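Local atomic coordinates of KLTH0A00704p (PDB entry 4J2G), a protein that probably recruits PI 3-kinase in fungal autophagy through its HORMA domain, the part of the longer Atg13 protein modelled in this structure. Residues A[75-80]-A[84-89]; A[106-111]-A[224-229]; A[158-163]-A[250-255]; A[181-186]-A[200-205]. The protein carries 1 engineered substitution. One frame throughout, in Å; residues are numbered along the deposited sequence.

Contact 1: residues A[75-80]-A[84-89]; sequences KPWTTF and ESLPPL
W77 NE1 donates to the carbonyl oxygen of P87 over 3.0 Å, with an N-H...O angle of 161°. The acceptor lies almost in the indole plane, whereas the donor is tilted from the carbonyl plane. With CG anti to the carbonyl carbon and beside the backbone N (chi1 -60°), the indole reaches from the last turn of helix 70-78 to the incoming chain that becomes strand 89-96. L89 CD2 sits over the centre of the six-membered ring, 3.5 Å from the centroid, in a CH-pi contact; P76 CB lies on the opposite face, offset toward the rim. L86 CD2 lies 3.3 Å from W77 CD1, at the ring edge. Beyond the helix, the F80 ring takes L86 CG over its face at 3.8 Å from the centroid, and F80 CE1 meets E84 O at 3.3 Å. P76 CB and P87 CG touch more loosely, at 4.1 Å. The indole also meets the F30 ring and the side chain of I206, so it lies between helix 18-39 and the sheet of this HORMA domain. A leucine in place of W77 would probably leave P87 O without this donor and open a gap beneath L89 CD2. One polar bond at the indole edge thus fixes how the ring is turned, while L89 CD2 and P76 CB, on opposite faces, hold it between them.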
loop_
_atom_site.group_PDB
_atom_site.type_symbol
_atom_site.label_atom_id
_atom_site.label_comp_id
_atom_site.label_asym_id
_atom_site.label_seq_id
_atom_site.Cartn_x
_atom_site.Cartn_y
_atom_site.Cartn_z
ATOM N N LYS A 75 -9.416 14.196 -2.774
ATOM C CA LYS A 75 -10.694 14.824 -3.220
ATOM C C LYS A 75 -11.892 13.828 -3.413
ATOM O O LYS A 75 -13.013 14.080 -2.908
ATOM C CB LYS A 75 -10.460 15.719 -4.442
ATOM C CG LYS A 75 -11.719 16.116 -5.194
ATOM C CD LYS A 75 -11.586 15.861 -6.697
ATOM C CE LYS A 75 -11.944 14.427 -7.073
ATOM N NZ LYS A 75 -10.922 13.880 -8.011
ATOM N N PRO A 76 -11.659 12.672 -4.082
ATOM C CA PRO A 76 -12.776 11.780 -4.174
ATOM C C PRO A 76 -13.432 11.411 -2.845
ATOM O O PRO A 76 -14.588 11.009 -2.890
ATOM C CB PRO A 76 -12.164 10.539 -4.799
ATOM C CG PRO A 76 -11.071 11.094 -5.651
ATOM C CD PRO A 76 -10.466 12.085 -4.724
ATOM N N TRP A 77 -12.754 11.549 -1.696
ATOM C CA TRP A 77 -13.357 11.106 -0.389
ATOM C C TRP A 77 -13.690 12.273 0.501
ATOM O O TRP A 77 -14.450 12.135 1.481
ATOM C CB TRP A 77 -12.378 10.117 0.368
ATOM C CG TRP A 77 -12.142 8.937 -0.477
ATOM C CD1 TRP A 77 -12.948 7.821 -0.520
ATOM C CD2 TRP A 77 -11.121 8.731 -1.481
ATOM N NE1 TRP A 77 -12.507 6.949 -1.464
ATOM C CE2 TRP A 77 -11.398 7.471 -2.086
ATOM C CE3 TRP A 77 -10.021 9.459 -1.917
ATOM C CZ2 TRP A 77 -10.606 6.917 -3.091
ATOM C CZ3 TRP A 77 -9.230 8.942 -2.975
ATOM C CH2 TRP A 77 -9.532 7.662 -3.552
ATOM N N THR A 78 -13.088 13.420 0.213
ATOM C CA THR A 78 -13.347 14.664 0.940
ATOM C C THR A 78 -14.583 15.388 0.388
ATOM O O THR A 78 -15.329 16.053 1.152
ATOM C CB THR A 78 -12.164 15.642 0.944
ATOM O OG1 THR A 78 -11.767 15.935 -0.412
ATOM C CG2 THR A 78 -10.992 15.023 1.681
ATOM N N THR A 79 -14.803 15.230 -0.911
ATOM C CA THR A 79 -16.008 15.762 -1.573
ATOM C C THR A 79 -17.125 14.720 -1.789
ATOM O O THR A 79 -17.871 14.803 -2.740
ATOM C CB THR A 79 -15.682 16.352 -2.933
ATOM O OG1 THR A 79 -15.266 15.305 -3.790
ATOM C CG2 THR A 79 -14.564 17.380 -2.844
ATOM N N PHE A 80 -17.259 13.758 -0.890
ATOM C CA PHE A 80 -18.256 12.702 -1.013
ATOM C C PHE A 80 -19.583 13.042 -0.349
ATOM O O PHE A 80 -19.578 13.366 0.856
ATOM C CB PHE A 80 -17.725 11.479 -0.298
ATOM C CG PHE A 80 -18.770 10.407 -0.034
ATOM C CD1 PHE A 80 -19.195 9.562 -1.077
ATOM C CD2 PHE A 80 -19.274 10.207 1.251
ATOM C CE1 PHE A 80 -20.147 8.580 -0.842
ATOM C CE2 PHE A 80 -20.220 9.220 1.491
ATOM C CZ PHE A 80 -20.665 8.417 0.442
ATOM N N GLU A 84 -23.125 9.442 -5.186
ATOM C CA GLU A 84 -22.295 8.478 -5.891
ATOM C C GLU A 84 -21.731 7.558 -4.831
ATOM O O GLU A 84 -21.646 7.938 -3.659
ATOM C CB GLU A 84 -21.166 9.158 -6.659
ATOM C CG GLU A 84 -21.600 10.127 -7.758
ATOM C CD GLU A 84 -20.439 10.608 -8.640
ATOM O OE1 GLU A 84 -19.624 11.438 -8.174
ATOM O OE2 GLU A 84 -20.340 10.173 -9.816
ATOM N N SER A 85 -21.394 6.335 -5.244
ATOM C CA SER A 85 -20.646 5.386 -4.437
ATOM C C SER A 85 -19.299 5.958 -3.993
ATOM O O SER A 85 -18.653 6.704 -4.753
ATOM C CB SER A 85 -20.387 4.122 -5.238
ATOM O OG SER A 85 -21.470 3.242 -5.093
ATOM N N LEU A 86 -18.914 5.583 -2.774
ATOM C CA LEU A 86 -17.643 5.947 -2.131
ATOM C C LEU A 86 -16.604 5.124 -2.888
ATOM O O LEU A 86 -16.659 3.928 -2.827
ATOM C CB LEU A 86 -17.697 5.523 -0.666
ATOM C CG LEU A 86 -17.283 6.473 0.475
ATOM C CD1 LEU A 86 -16.955 5.665 1.726
ATOM C CD2 LEU A 86 -16.099 7.365 0.139
ATOM N N PRO A 87 -15.723 5.751 -3.683
ATOM C CA PRO A 87 -14.881 4.939 -4.592
ATOM C C PRO A 87 -13.905 4.056 -3.786
ATOM O O PRO A 87 -13.518 4.449 -2.702
ATOM C CB PRO A 87 -14.061 5.990 -5.372
ATOM C CG PRO A 87 -14.652 7.317 -5.027
ATOM C CD PRO A 87 -15.438 7.191 -3.757
ATOM N N PRO A 88 -13.521 2.870 -4.301
ATOM C CA PRO A 88 -12.436 2.119 -3.638
ATOM C C PRO A 88 -11.110 2.927 -3.646
ATOM O O PRO A 88 -10.743 3.562 -4.675
ATOM C CB PRO A 88 -12.324 0.833 -4.497
ATOM C CG PRO A 88 -12.812 1.279 -5.854
ATOM C CD PRO A 88 -13.976 2.197 -5.538
ATOM N N LEU A 89 -10.447 2.904 -2.493
ATOM C CA LEU A 89 -9.234 3.670 -2.187
ATOM C C LEU A 89 -8.001 2.777 -2.269
ATOM O O LEU A 89 -7.856 1.831 -1.508
ATOM C CB LEU A 89 -9.355 4.349 -0.821
ATOM C CG LEU A 89 -8.321 5.226 -0.015
ATOM C CD1 LEU A 89 -6.936 5.371 -0.547
ATOM C CD2 LEU A 89 -8.872 6.622 0.249
#

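Contact 2: residues A[106-111]-A[224-229]; sequences VTLKDQ and SLIATY
L108 faces L225 and I226 across a small apolar contact of the HORMA domain, where the middle strand of its three-stranded antiparallel sheet meets the long connection between strands 201-208 and 242-252. The side chain of L108 can be walked outward. CB points toward 224-229 but makes no close contact there, and CG follows anti to the backbone N (chi1 176°), which carries the branch toward the connection. Of the two methyls, CD2 does the touching. I226 CD1 is 3.7 Å from it, and L225 CB lies 3.9 Å from the same L108 CD2; L225 CD1 joins at a similar distance. One methyl therefore settles against the base and one methyl of L225 and the CG1-CD1 arm of I226, and each of these side chains crosses L108 at about a right angle. On its own sheet, L108 also touches V118 of the neighbouring strand 115-120.

Where the strand ends, D110 turns its CB toward the connection, while its carboxylate is engaged by its own hairpin. OD1 accepts from the backbone N of D112, closing an Asx turn, and from that of N114; OD2 accepts from W116 NE1. These bonds hold the acid in place and leave its aliphatic carbon for I226. On the connection, a type I beta turn runs from I226 to Y229, and the Y229 hydroxyl is hydrogen-bonded to D266 OD2. No hydrogen bond joins the two segments. I226 CD1 reaches past L108 to a second residue of 106-111, lying 3.8 Å from D110 CB.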
loop_
_atom_site.group_PDB
_atom_site.type_symbol
_atom_site.label_atom_id
_atom_site.label_comp_id
_atom_site.label_asym_id
_atom_site.label_seq_id
_atom_site.Cartn_x
_atom_site.Cartn_y
_atom_site.Cartn_z
ATOM N N VAL A 106 20.931 -0.851 -8.271
ATOM C CA VAL A 106 20.056 -1.389 -7.213
ATOM C C VAL A 106 20.095 -2.918 -7.121
ATOM O O VAL A 106 19.837 -3.647 -8.069
ATOM C CB VAL A 106 18.599 -0.925 -7.394
ATOM C CG1 VAL A 106 17.703 -1.473 -6.274
ATOM C CG2 VAL A 106 18.566 0.585 -7.411
ATOM N N THR A 107 20.518 -3.397 -5.986
ATOM C CA THR A 107 20.372 -4.795 -5.676
ATOM C C THR A 107 19.316 -5.028 -4.498
ATOM O O THR A 107 18.925 -4.073 -3.803
ATOM C CB THR A 107 21.687 -5.406 -5.204
ATOM O OG1 THR A 107 22.194 -4.645 -4.105
ATOM C CG2 THR A 107 22.707 -5.509 -6.336
ATOM N N LEU A 108 18.898 -6.273 -4.382
ATOM C CA LEU A 108 17.969 -6.789 -3.398
ATOM C C LEU A 108 18.589 -8.051 -2.850
ATOM O O LEU A 108 19.018 -8.918 -3.634
ATOM C CB LEU A 108 16.643 -7.166 -4.091
ATOM C CG LEU A 108 15.571 -7.835 -3.156
ATOM C CD1 LEU A 108 15.227 -6.864 -1.956
ATOM C CD2 LEU A 108 14.281 -8.191 -3.977
ATOM N N LYS A 109 18.646 -8.157 -1.527
ATOM C CA LYS A 109 19.086 -9.368 -0.893
ATOM C C LYS A 109 17.953 -10.240 -0.448
ATOM O O LYS A 109 16.949 -9.737 0.074
ATOM C CB LYS A 109 19.966 -9.060 0.289
ATOM C CG LYS A 109 21.302 -8.441 -0.022
ATOM C CD LYS A 109 22.225 -8.492 1.186
ATOM C CE LYS A 109 23.633 -8.085 0.782
ATOM N NZ LYS A 109 24.634 -8.375 1.848
ATOM N N ASP A 110 18.090 -11.543 -0.652
ATOM C CA ASP A 110 17.026 -12.435 -0.359
ATOM C C ASP A 110 17.081 -12.847 1.088
ATOM O O ASP A 110 17.863 -12.331 1.853
ATOM C CB ASP A 110 16.961 -13.649 -1.298
ATOM C CG ASP A 110 18.234 -14.504 -1.330
ATOM O OD1 ASP A 110 19.027 -14.524 -0.349
ATOM O OD2 ASP A 110 18.459 -15.152 -2.435
ATOM N N GLN A 111 16.291 -13.825 1.454
ATOM C CA GLN A 111 16.193 -14.166 2.898
ATOM C C GLN A 111 17.457 -14.900 3.262
ATOM O O GLN A 111 17.785 -15.047 4.409
ATOM C CB GLN A 111 14.974 -15.031 3.162
ATOM C CG GLN A 111 14.606 -15.156 4.629
ATOM C CD GLN A 111 13.870 -16.458 4.917
ATOM O OE1 GLN A 111 14.204 -17.517 4.346
ATOM N NE2 GLN A 111 12.857 -16.390 5.796
ATOM N N SER A 224 9.167 -10.439 -9.975
ATOM C CA SER A 224 9.780 -11.077 -8.861
ATOM C C SER A 224 11.191 -10.709 -9.196
ATOM O O SER A 224 11.514 -10.417 -10.364
ATOM C CB SER A 224 9.533 -12.584 -8.961
ATOM O OG SER A 224 10.174 -13.080 -10.097
ATOM N N LEU A 225 12.057 -10.669 -8.231
ATOM C CA LEU A 225 13.376 -10.119 -8.604
ATOM C C LEU A 225 14.424 -11.177 -8.291
ATOM O O LEU A 225 15.548 -11.137 -8.768
ATOM C CB LEU A 225 13.624 -8.864 -7.761
ATOM C CG LEU A 225 12.683 -7.745 -8.217
ATOM C CD1 LEU A 225 12.643 -6.628 -7.164
ATOM C CD2 LEU A 225 13.127 -7.234 -9.610
ATOM N N ILE A 226 13.977 -12.107 -7.460
ATOM C CA ILE A 226 14.624 -13.242 -6.912
ATOM C C ILE A 226 14.013 -14.435 -7.629
ATOM O O ILE A 226 12.845 -14.798 -7.373
ATOM C CB ILE A 226 14.217 -13.314 -5.416
ATOM C CG1 ILE A 226 14.733 -12.053 -4.700
ATOM C CG2 ILE A 226 14.650 -14.635 -4.763
ATOM C CD1 ILE A 226 14.184 -11.862 -3.263
ATOM N N ALA A 227 14.825 -15.067 -8.488
ATOM C CA ALA A 227 14.394 -16.152 -9.380
ATOM C C ALA A 227 14.225 -17.479 -8.657
ATOM O O ALA A 227 13.704 -18.423 -9.230
ATOM C CB ALA A 227 15.342 -16.301 -10.594
ATOM N N THR A 228 14.630 -17.577 -7.396
ATOM C CA THR A 228 14.299 -18.809 -6.639
ATOM C C THR A 228 12.811 -18.994 -6.297
ATOM O O THR A 228 12.413 -20.053 -5.854
ATOM C CB THR A 228 15.057 -18.946 -5.314
ATOM O OG1 THR A 228 14.811 -17.794 -4.524
ATOM C CG2 THR A 228 16.527 -19.063 -5.530
ATOM N N TYR A 229 11.994 -17.969 -6.462
ATOM C CA TYR A 229 10.580 -18.104 -6.150
ATOM C C TYR A 229 9.869 -18.947 -7.166
ATOM O O TYR A 229 9.988 -18.711 -8.374
ATOM C CB TYR A 229 9.926 -16.711 -6.085
ATOM C CG TYR A 229 10.115 -16.111 -4.726
ATOM C CD1 TYR A 229 9.496 -16.690 -3.609
ATOM C CD2 TYR A 229 10.921 -14.985 -4.531
ATOM C CE1 TYR A 229 9.700 -16.146 -2.332
ATOM C CE2 TYR A 229 11.111 -14.422 -3.264
ATOM C CZ TYR A 229 10.462 -14.979 -2.180
ATOM O OH TYR A 229 10.622 -14.417 -0.925
#

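Contact 3: residues A[158-163]-A[250-255]; sequences SELYRQ and IRTKFG
The apolar contacts centre on I250, which packs against helix 158-177. Its CG2 lies 4.0 Å from L160 CD1 and, a little farther, meets Q163 CB. The other branch, with CG1 anti to the carbonyl carbon (chi1 -68°), carries CD1 to 3.9 Å from Q163 CB, and the same I250 CD1 presses to 3.1 Å from Q163 O, a tight methyl-to-carbonyl approach. L160 CD1 also meets T252 OG1 at 4.1 Å. This is helix-on-sheet packing in the HORMA domain: strand 242-252 is outermost in the five-stranded antiparallel sheet, and its short segment runs nearly antiparallel to the helix segment, at 159° with the axes 9.8 Å apart. L164 and L167, further along the helix, also touch I250. Cutting I250 back to an alanine is likely to open a gap beside Q163 and to take the isoleucine methyl away from L160 CD1.

No hydrogen bond crosses between the segments; the side-chain bonds are made on the helix. E159 OE2 accepts from R162 NE at 2.9 Å on its syn side, as a salt bridge, and from Q163 NE2 on its anti side. The bend of Q163 at chi2 (-68°) brings its amide back to the acid while its CB stays against I250.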
loop_
_atom_site.group_PDB
_atom_site.type_symbol
_atom_site.label_atom_id
_atom_site.label_comp_id
_atom_site.label_asym_id
_atom_site.label_seq_id
_atom_site.Cartn_x
_atom_site.Cartn_y
_atom_site.Cartn_z
ATOM N N SER A 158 -22.916 4.078 18.089
ATOM C CA SER A 158 -21.739 4.152 18.909
ATOM C C SER A 158 -20.987 2.840 18.740
ATOM O O SER A 158 -19.781 2.766 18.983
ATOM C CB SER A 158 -22.140 4.363 20.370
ATOM O OG SER A 158 -21.404 5.445 20.922
ATOM N N GLU A 159 -21.707 1.811 18.307
ATOM C CA GLU A 159 -21.089 0.516 18.119
ATOM C C GLU A 159 -20.204 0.445 16.880
ATOM O O GLU A 159 -19.141 -0.165 16.921
ATOM C CB GLU A 159 -22.107 -0.628 18.141
ATOM C CG GLU A 159 -21.488 -1.976 18.533
ATOM C CD GLU A 159 -20.296 -1.878 19.503
ATOM O OE1 GLU A 159 -20.237 -0.953 20.353
ATOM O OE2 GLU A 159 -19.400 -2.745 19.417
ATOM N N LEU A 160 -20.628 1.069 15.789
ATOM C CA LEU A 160 -19.765 1.155 14.618
ATOM C C LEU A 160 -18.585 2.059 14.890
ATOM O O LEU A 160 -17.549 1.940 14.254
ATOM C CB LEU A 160 -20.513 1.689 13.429
ATOM C CG LEU A 160 -19.642 2.084 12.247
ATOM C CD1 LEU A 160 -19.136 0.858 11.500
ATOM C CD2 LEU A 160 -20.433 2.998 11.336
ATOM N N TYR A 161 -18.746 2.970 15.829
ATOM C CA TYR A 161 -17.675 3.847 16.171
ATOM C C TYR A 161 -16.584 3.033 16.842
ATOM O O TYR A 161 -15.403 3.263 16.611
ATOM C CB TYR A 161 -18.139 4.940 17.117
ATOM C CG TYR A 161 -16.993 5.814 17.502
ATOM C CD1 TYR A 161 -16.412 6.660 16.557
ATOM C CD2 TYR A 161 -16.448 5.762 18.778
ATOM C CE1 TYR A 161 -15.326 7.447 16.869
ATOM C CE2 TYR A 161 -15.366 6.563 19.107
ATOM C CZ TYR A 161 -14.816 7.394 18.139
ATOM O OH TYR A 161 -13.753 8.201 18.432
ATOM N N ARG A 162 -16.986 2.073 17.659
ATOM C CA ARG A 162 -16.041 1.321 18.435
ATOM C C ARG A 162 -15.323 0.314 17.526
ATOM O O ARG A 162 -14.129 0.111 17.672
ATOM C CB ARG A 162 -16.747 0.643 19.615
ATOM C CG ARG A 162 -15.805 0.121 20.677
ATOM C CD ARG A 162 -16.476 -0.987 21.457
ATOM N NE ARG A 162 -16.818 -2.123 20.603
ATOM C CZ ARG A 162 -16.347 -3.362 20.757
ATOM N NH1 ARG A 162 -15.500 -3.652 21.747
ATOM N NH2 ARG A 162 -16.733 -4.316 19.917
ATOM N N GLN A 163 -16.063 -0.306 16.606
ATOM C CA GLN A 163 -15.500 -1.169 15.576
ATOM C C GLN A 163 -14.420 -0.450 14.741
ATOM O O GLN A 163 -13.513 -1.092 14.250
ATOM C CB GLN A 163 -16.569 -1.657 14.590
ATOM C CG GLN A 163 -17.769 -2.378 15.180
ATOM C CD GLN A 163 -17.407 -3.715 15.761
ATOM O OE1 GLN A 163 -16.846 -4.567 15.072
ATOM N NE2 GLN A 163 -17.722 -3.912 17.041
ATOM N N ILE A 250 -15.517 -5.161 8.523
ATOM C CA ILE A 250 -16.477 -4.591 9.423
ATOM C C ILE A 250 -17.845 -4.674 8.762
ATOM O O ILE A 250 -18.045 -4.210 7.626
ATOM C CB ILE A 250 -16.069 -3.199 9.886
ATOM C CG1 ILE A 250 -14.833 -3.360 10.765
ATOM C CG2 ILE A 250 -17.198 -2.560 10.668
ATOM C CD1 ILE A 250 -14.378 -2.098 11.447
ATOM N N ARG A 251 -18.743 -5.362 9.468
ATOM C CA ARG A 251 -20.108 -5.565 9.013
ATOM C C ARG A 251 -20.903 -4.296 9.259
ATOM O O ARG A 251 -20.942 -3.802 10.392
ATOM C CB ARG A 251 -20.745 -6.757 9.728
ATOM C CG ARG A 251 -20.771 -8.047 8.909
ATOM C CD ARG A 251 -19.415 -8.735 8.800
ATOM N NE ARG A 251 -19.186 -9.221 7.429
ATOM C CZ ARG A 251 -18.312 -10.169 7.091
ATOM N NH1 ARG A 251 -17.566 -10.755 8.038
ATOM N NH2 ARG A 251 -18.184 -10.531 5.805
ATOM N N THR A 252 -21.471 -3.752 8.183
ATOM C CA THR A 252 -22.365 -2.599 8.246
ATOM C C THR A 252 -23.584 -2.692 7.289
ATOM O O THR A 252 -23.553 -3.390 6.251
ATOM C CB THR A 252 -21.592 -1.307 7.963
ATOM O OG1 THR A 252 -22.058 -0.296 8.846
ATOM C CG2 THR A 252 -21.774 -0.851 6.516
ATOM N N LYS A 253 -24.650 -1.970 7.638
ATOM C CA LYS A 253 -25.884 -2.005 6.858
ATOM C C LYS A 253 -25.694 -1.634 5.388
ATOM O O LYS A 253 -26.363 -2.174 4.499
ATOM C CB LYS A 253 -26.957 -1.138 7.504
ATOM C CG LYS A 253 -26.619 0.333 7.677
ATOM C CD LYS A 253 -27.719 1.023 8.482
ATOM C CE LYS A 253 -27.901 0.370 9.853
ATOM N NZ LYS A 253 -29.305 0.462 10.351
ATOM N N PHE A 254 -24.772 -0.723 5.135
ATOM C CA PHE A 254 -24.418 -0.355 3.761
ATOM C C PHE A 254 -23.472 -1.335 3.083
ATOM O O PHE A 254 -23.149 -1.161 1.919
ATOM C CB PHE A 254 -23.798 1.025 3.730
ATOM C CG PHE A 254 -24.471 1.996 4.641
ATOM C CD1 PHE A 254 -25.745 2.494 4.339
ATOM C CD2 PHE A 254 -23.850 2.408 5.806
ATOM C CE1 PHE A 254 -26.373 3.402 5.176
ATOM C CE2 PHE A 254 -24.475 3.317 6.644
ATOM C CZ PHE A 254 -25.735 3.816 6.328
ATOM N N GLY A 255 -23.048 -2.368 3.805
ATOM C CA GLY A 255 -22.089 -3.333 3.259
ATOM C C GLY A 255 -20.933 -3.632 4.205
ATOM O O GLY A 255 -20.983 -3.344 5.422
#

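Contact 4: residues A[181-186]-A[200-205]; sequences SELQAR and VKLGTR
L183 and Q184 both set CG anti to the backbone N (chi1 175° and 172°), but their ends reach L202 differently. L183 sends CD2 to L202 CD1, 3.8 Å away, the two leucines crossing obliquely. Q184 bends at chi2 (75°), which folds its amide back beside the strand: OE1 lies 3.3 Å from L202 CD2, and Q184 CB is 3.6 Å from that same methyl. L202 is therefore held by both of its branches, CD1 on the leucine and CD2 against the base and oxygen of the glutamine.

The setting is one edge of the five-stranded antiparallel sheet of the HORMA domain. Strand 201-208 is an outermost strand, paired on one side with 89-96 through the backbones of K201, G203 and R205. L202, between these paired residues, turns its side chain toward helix 179-187 and also touches L95 and K41.

A water links the two segments where no direct hydrogen bond does. It donates to Q184 OE1 at 2.8 Å and accepts from L202 N at 3.1 Å, giving the backbone N-H of this edge strand a partner. On the helix itself, R186 NH2 forms a salt bridge with E182 OE1 at 2.6 Å; the oxygen lies close to the guanidinium plane, but the nitrogen approaches from above the carboxylate plane.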
loop_
_atom_site.group_PDB
_atom_site.type_symbol
_atom_site.label_atom_id
_atom_site.label_comp_id
_atom_site.label_asym_id
_atom_site.label_seq_id
_atom_site.Cartn_x
_atom_site.Cartn_y
_atom_site.Cartn_z
ATOM N N SER A 181 8.456 -1.189 6.131
ATOM C CA SER A 181 8.759 -0.371 7.337
ATOM C C SER A 181 10.178 -0.649 7.781
ATOM O O SER A 181 10.886 0.251 8.243
ATOM C CB SER A 181 7.815 -0.683 8.545
ATOM O OG SER A 181 6.508 -0.352 8.176
ATOM N N GLU A 182 10.598 -1.894 7.589
ATOM C CA GLU A 182 11.947 -2.300 7.962
ATOM C C GLU A 182 12.930 -1.549 7.018
ATOM O O GLU A 182 13.884 -0.933 7.452
ATOM C CB GLU A 182 11.996 -3.851 7.987
ATOM C CG GLU A 182 13.354 -4.511 7.843
ATOM C CD GLU A 182 14.359 -4.088 8.896
ATOM O OE1 GLU A 182 15.332 -3.383 8.540
ATOM O OE2 GLU A 182 14.189 -4.463 10.078
ATOM N N LEU A 183 12.582 -1.430 5.743
ATOM C CA LEU A 183 13.373 -0.586 4.804
ATOM C C LEU A 183 13.346 0.903 5.202
ATOM O O LEU A 183 14.384 1.569 5.147
ATOM C CB LEU A 183 12.892 -0.738 3.348
ATOM C CG LEU A 183 13.607 0.222 2.347
ATOM C CD1 LEU A 183 15.089 -0.109 2.251
ATOM C CD2 LEU A 183 12.985 0.041 0.965
ATOM N N GLN A 184 12.165 1.433 5.575
ATOM C CA GLN A 184 12.056 2.811 6.037
ATOM C C GLN A 184 13.019 3.012 7.258
ATOM O O GLN A 184 13.875 3.911 7.245
ATOM C CB GLN A 184 10.596 3.128 6.371
ATOM C CG GLN A 184 10.275 4.470 7.056
ATOM C CD GLN A 184 10.344 5.694 6.119
ATOM O OE1 GLN A 184 10.633 5.586 4.921
ATOM N NE2 GLN A 184 10.073 6.866 6.678
ATOM N N ALA A 185 12.919 2.147 8.276
ATOM C CA ALA A 185 13.846 2.217 9.411
ATOM C C ALA A 185 15.293 2.418 8.914
ATOM O O ALA A 185 15.979 3.335 9.322
ATOM C CB ALA A 185 13.774 0.960 10.223
ATOM N N ARG A 186 15.762 1.549 8.042
ATOM C CA ARG A 186 17.163 1.642 7.620
ATOM C C ARG A 186 17.458 2.880 6.800
ATOM O O ARG A 186 18.544 3.368 6.820
ATOM C CB ARG A 186 17.651 0.322 7.004
ATOM C CG ARG A 186 18.421 0.355 5.696
ATOM C CD ARG A 186 18.877 -1.074 5.442
ATOM N NE ARG A 186 18.058 -1.978 6.266
ATOM C CZ ARG A 186 18.400 -3.211 6.642
ATOM N NH1 ARG A 186 19.569 -3.748 6.268
ATOM N NH2 ARG A 186 17.564 -3.916 7.401
ATOM N N VAL A 200 17.771 7.469 -2.335
ATOM C CA VAL A 200 16.468 6.861 -2.664
ATOM C C VAL A 200 15.530 7.068 -1.471
ATOM O O VAL A 200 15.970 7.011 -0.345
ATOM C CB VAL A 200 16.559 5.349 -2.996
ATOM C CG1 VAL A 200 17.444 5.071 -4.219
ATOM C CG2 VAL A 200 17.072 4.546 -1.807
ATOM N N LYS A 201 14.255 7.352 -1.717
ATOM C CA LYS A 201 13.290 7.467 -0.617
ATOM C C LYS A 201 12.044 6.641 -0.928
ATOM O O LYS A 201 11.856 6.202 -2.056
ATOM C CB LYS A 201 12.913 8.930 -0.389
ATOM C CG LYS A 201 12.391 9.590 -1.661
ATOM C CD LYS A 201 11.939 11.034 -1.471
ATOM C CE LYS A 201 11.566 11.632 -2.821
ATOM N NZ LYS A 201 10.960 13.001 -2.772
ATOM N N LEU A 202 11.232 6.418 0.097
ATOM C CA LEU A 202 9.931 5.830 -0.034
ATOM C C LEU A 202 8.949 6.908 -0.397
ATOM O O LEU A 202 9.128 8.011 -0.002
ATOM C CB LEU A 202 9.512 5.202 1.304
ATOM C CG LEU A 202 9.692 3.687 1.441
ATOM C CD1 LEU A 202 10.939 3.190 0.765
ATOM C CD2 LEU A 202 9.660 3.176 2.885
ATOM N N GLY A 203 7.921 6.566 -1.178
ATOM C CA GLY A 203 6.853 7.460 -1.604
ATOM C C GLY A 203 5.552 6.632 -1.536
ATOM O O GLY A 203 5.602 5.412 -1.431
ATOM N N THR A 204 4.406 7.302 -1.525
ATOM C CA THR A 204 3.106 6.689 -1.654
ATOM C C THR A 204 2.303 7.564 -2.543
ATOM O O THR A 204 2.648 8.700 -2.719
ATOM C CB THR A 204 2.333 6.656 -0.318
ATOM O OG1 THR A 204 2.341 7.962 0.241
ATOM C CG2 THR A 204 3.047 5.725 0.632
ATOM N N ARG A 205 1.183 7.042 -3.015
ATOM C CA ARG A 205 0.359 7.649 -4.021
ATOM C C ARG A 205 -0.974 7.015 -3.709
ATOM O O ARG A 205 -1.056 5.814 -3.472
ATOM C CB ARG A 205 0.849 7.169 -5.402
ATOM C CG ARG A 205 -0.055 7.404 -6.562
ATOM C CD ARG A 205 0.566 6.930 -7.897
ATOM N NE ARG A 205 1.985 6.648 -7.744
ATOM C CZ ARG A 205 2.920 7.170 -8.521
ATOM N NH1 ARG A 205 2.560 8.003 -9.496
ATOM N NH2 ARG A 205 4.201 6.855 -8.356
HETATM O O HOH W 1 11.920 7.147 2.991
#

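Overall arrangement
From the N terminus, contact 1 comes first: it closes a loop of only three residues between helix 70-78 and the approach to strand 89-96, before any other contact opens. Contact 2 then opens at 106-111 and contact 3 at 158-163. Contact 4 opens and closes within both, joining helix 179-187 to edge strand 201-208. Contact 2 closes at 224-229 and contact 3 at 250-255, so these two cross. Contact 3 ties helix 158-177 to the other edge of the five-stranded sheet, and contact 2 ties the middle strand of the three-stranded sheet to the connection before strand 242-252. Centres of contacts 2 and 3 lie 41 Å apart, on opposite sides of the chain's centre.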